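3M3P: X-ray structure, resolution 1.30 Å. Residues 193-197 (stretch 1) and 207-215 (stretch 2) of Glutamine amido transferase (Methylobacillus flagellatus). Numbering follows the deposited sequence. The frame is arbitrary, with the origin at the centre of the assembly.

Stretch 1 193-197: EELKG
Stretch 2 (207-215) MVQSAVEIL

The most unusual feature of this contact is that one direct hydrogen bond and two waters tie Lys-196 to the residues that lead into a helix and to the helix's first residues. The direct bond runs from Lys-196 N to Gln-209 O, at 2.9 Å. Its N-H...O angle is 175°, so it is almost straight. Water 1 extends the backbone link. Water 1 donates to Lys-196 O at 2.8 Å and accepts from Ala-211 N at 3.0 Å. Water 2 joins the side chains. Water 2 accepts from Lys-196 NZ at 2.7 Å and donates to Glu-213 OE2 at 2.6 Å. The lysine and the glutamate are thus linked through water; Lys-196 CD and Glu-213 OE1, their closest atoms, are 4.3 Å apart.

Register is set by Lys-196 and Ser-210, whose CA atoms lie 4.3 Å apart. Stretch 1 leaves a 3-10 segment at Glu-194 (phi/psi -81/-15). It then extends through Leu-195 (-85/164) and Lys-196 (-57/132). Gly-197 follows at 93/-16. At these angles a CB would jam against the carbonyl O of Lys-196, which by itself calls for glycine.

Stretch 2 approaches the helix in extended form: Val-208 -120/114, Gln-209 -91/161, Ser-210 -79/164. Helical angles begin at Ala-211 (-56/-43). Ser-210 is the N-cap, with chi1 p at 70°. Ser-210 OG accepts from Glu-213 N at 3.0 Å. In return, Ser-210 N donates to Glu-213 OE1 at 3.0 Å. The two bonds form a reciprocal capping box. Glu-213 has chi1 m, chi2 t and chi3 -22°, and its carboxylate serves both the cap, through OE1, and water 2, through OE2. The helix continues with Ile-214 N to Ser-210 O and Leu-215 N to Ala-211 O, both 2.9 Å.

The CA-to-CB bond of Lys-196 points toward stretch 2, but the end of its side chain leads away. All four chi angles are t, so the chain is fully extended. Lys-196 CB packs 3.5 Å from Val-208 O and 3.5 Å from Ser-210 N. The covered area, 84 Å², is the largest of any residue here, although the residue stays exposed.

Leu-195 supplies the apolar part of the contact. Its CA-to-CB bond points sideways, and its rotamer is m, t. Leu-195 CD1 meets Ala-211 CB at 3.8 Å, and Leu-195 CD2 meets Ile-214 CD1 at 3.8 Å. The leucine tip thus lies against Ala-211 and Ile-214. Ile-214 is also m, t, and its CA-to-CB bond points toward stretch 1. Leu-195 CB lies 3.6 Å from Gln-209 O, beside the direct hydrogen bond.

Val-208 is buried, with chi1 t, and its CA-to-CB bond points toward stretch 1. Val-208 CG1 lies 3.5 Å from Glu-194 O and 4.0 Å from Leu-195 C, so it packs on backbone. The CA-to-CB bond of Gln-209 points away, and the residue contributes through its carbonyl; its OE1 is bonded elsewhere in the structure. Together the stretches bury 323 Å², both sides summed.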

# COMPACT_ATOMS: atom_id res chain seq x y z
N GLU A 193 0.57 -0.45 -23.00
CA GLU A 193 1.19 0.70 -23.63
C GLU A 193 2.02 1.58 -22.71
O GLU A 193 2.80 2.42 -23.19
CB GLU A 193 0.14 1.58 -24.40
CG GLU A 193 -0.72 0.77 -25.41
CD GLU A 193 0.08 -0.21 -26.34
OE1 GLU A 193 -0.57 -1.22 -26.73
OE2 GLU A 193 1.32 -0.08 -26.68
N GLU A 194 1.88 1.40 -21.42
CA GLU A 194 2.70 2.07 -20.41
C GLU A 194 4.06 1.39 -20.21
O GLU A 194 4.96 1.96 -19.64
CB GLU A 194 1.98 2.12 -19.06
CG GLU A 194 0.82 3.06 -18.99
CD GLU A 194 0.22 3.08 -17.59
OE1 GLU A 194 0.93 3.55 -16.66
OE2 GLU A 194 -0.92 2.59 -17.40
N LEU A 195 4.21 0.16 -20.69
CA LEU A 195 5.43 -0.62 -20.47
C LEU A 195 6.48 -0.29 -21.50
O LEU A 195 6.15 0.29 -22.55
CB LEU A 195 5.10 -2.14 -20.46
CG LEU A 195 3.99 -2.56 -19.53
CD1 LEU A 195 3.76 -4.10 -19.60
CD2 LEU A 195 4.21 -2.16 -18.09
N LYS A 196 7.73 -0.65 -21.25
CA LYS A 196 8.85 -0.36 -22.19
C LYS A 196 8.51 -0.96 -23.52
O LYS A 196 8.15 -2.14 -23.61
CB LYS A 196 10.17 -0.90 -21.64
CG LYS A 196 11.42 -0.52 -22.42
CD LYS A 196 12.65 -1.12 -21.79
CE LYS A 196 13.92 -0.86 -22.56
NZ LYS A 196 15.12 -1.20 -21.73
N GLY A 197 8.67 -0.16 -24.56
CA GLY A 197 8.28 -0.56 -25.90
C GLY A 197 6.88 -0.15 -26.29
O GLY A 197 6.54 -0.16 -27.49
N MSE A 207 13.60 3.47 -15.52
CA MSE A 207 13.07 2.45 -14.60
C MSE A 207 11.64 2.05 -14.95
O MSE A 207 10.82 1.84 -14.09
CB MSE A 207 13.21 2.93 -13.17
CG MSE A 207 13.11 1.79 -12.12
SE MSE A 207 14.27 0.24 -12.38
CE MSE A 207 12.99 -0.98 -13.36
N VAL A 208 11.39 1.89 -16.25
CA VAL A 208 10.15 1.36 -16.82
C VAL A 208 10.54 0.13 -17.60
O VAL A 208 11.31 0.22 -18.58
CB VAL A 208 9.38 2.38 -17.70
CG1 VAL A 208 8.22 1.72 -18.51
CG2 VAL A 208 8.84 3.54 -16.77
N GLN A 209 10.10 -1.02 -17.15
CA GLN A 209 10.46 -2.32 -17.69
C GLN A 209 9.47 -2.74 -18.76
O GLN A 209 8.35 -2.21 -18.86
CB GLN A 209 10.51 -3.34 -16.59
CG GLN A 209 11.67 -3.09 -15.61
CD GLN A 209 11.86 -4.30 -14.65
OE1 GLN A 209 10.95 -4.90 -14.18
NE2 GLN A 209 13.13 -4.81 -14.67
N SER A 210 9.90 -3.68 -19.59
CA SER A 210 9.03 -4.33 -20.56
C SER A 210 8.15 -5.42 -19.92
O SER A 210 8.45 -5.92 -18.84
CB SER A 210 9.91 -4.96 -21.63
OG SER A 210 10.62 -6.06 -21.10
N ALA A 211 7.11 -5.83 -20.64
CA ALA A 211 6.31 -6.96 -20.22
C ALA A 211 7.17 -8.20 -20.02
O ALA A 211 7.07 -8.90 -19.02
CB ALA A 211 5.19 -7.23 -21.19
N VAL A 212 8.08 -8.42 -20.96
CA VAL A 212 8.97 -9.58 -20.83
C VAL A 212 9.77 -9.54 -19.52
O VAL A 212 9.81 -10.52 -18.77
CB VAL A 212 9.95 -9.70 -22.03
CG1 VAL A 212 11.14 -10.64 -21.75
CG2 VAL A 212 9.20 -10.14 -23.30
N GLU A 213 10.33 -8.38 -19.21
CA GLU A 213 11.11 -8.26 -17.96
C GLU A 213 10.24 -8.45 -16.72
O GLU A 213 10.66 -9.05 -15.74
CB GLU A 213 11.81 -6.91 -17.93
CG GLU A 213 12.97 -6.82 -18.91
CD GLU A 213 13.46 -5.42 -19.18
OE1 GLU A 213 12.78 -4.41 -18.99
OE2 GLU A 213 14.62 -5.36 -19.73
N ILE A 214 9.01 -7.91 -16.76
CA ILE A 214 8.13 -7.99 -15.62
C ILE A 214 7.69 -9.41 -15.36
O ILE A 214 7.53 -9.83 -14.19
CB ILE A 214 6.95 -7.04 -15.78
CG1 ILE A 214 7.45 -5.60 -15.64
CG2 ILE A 214 5.82 -7.30 -14.80
CD1 ILE A 214 6.47 -4.49 -16.04
N LEU A 215 7.48 -10.17 -16.42
CA LEU A 215 7.02 -11.55 -16.30
C LEU A 215 8.13 -12.58 -16.09
O LEU A 215 7.85 -13.73 -15.76
CB LEU A 215 6.18 -11.94 -17.55
CG LEU A 215 4.97 -11.03 -17.73
CD1 LEU A 215 4.23 -11.36 -19.04
CD2 LEU A 215 4.02 -11.10 -16.57
O HOH W 1 6.57 -4.39 -23.16
O HOH W 2 15.12 -3.92 -21.81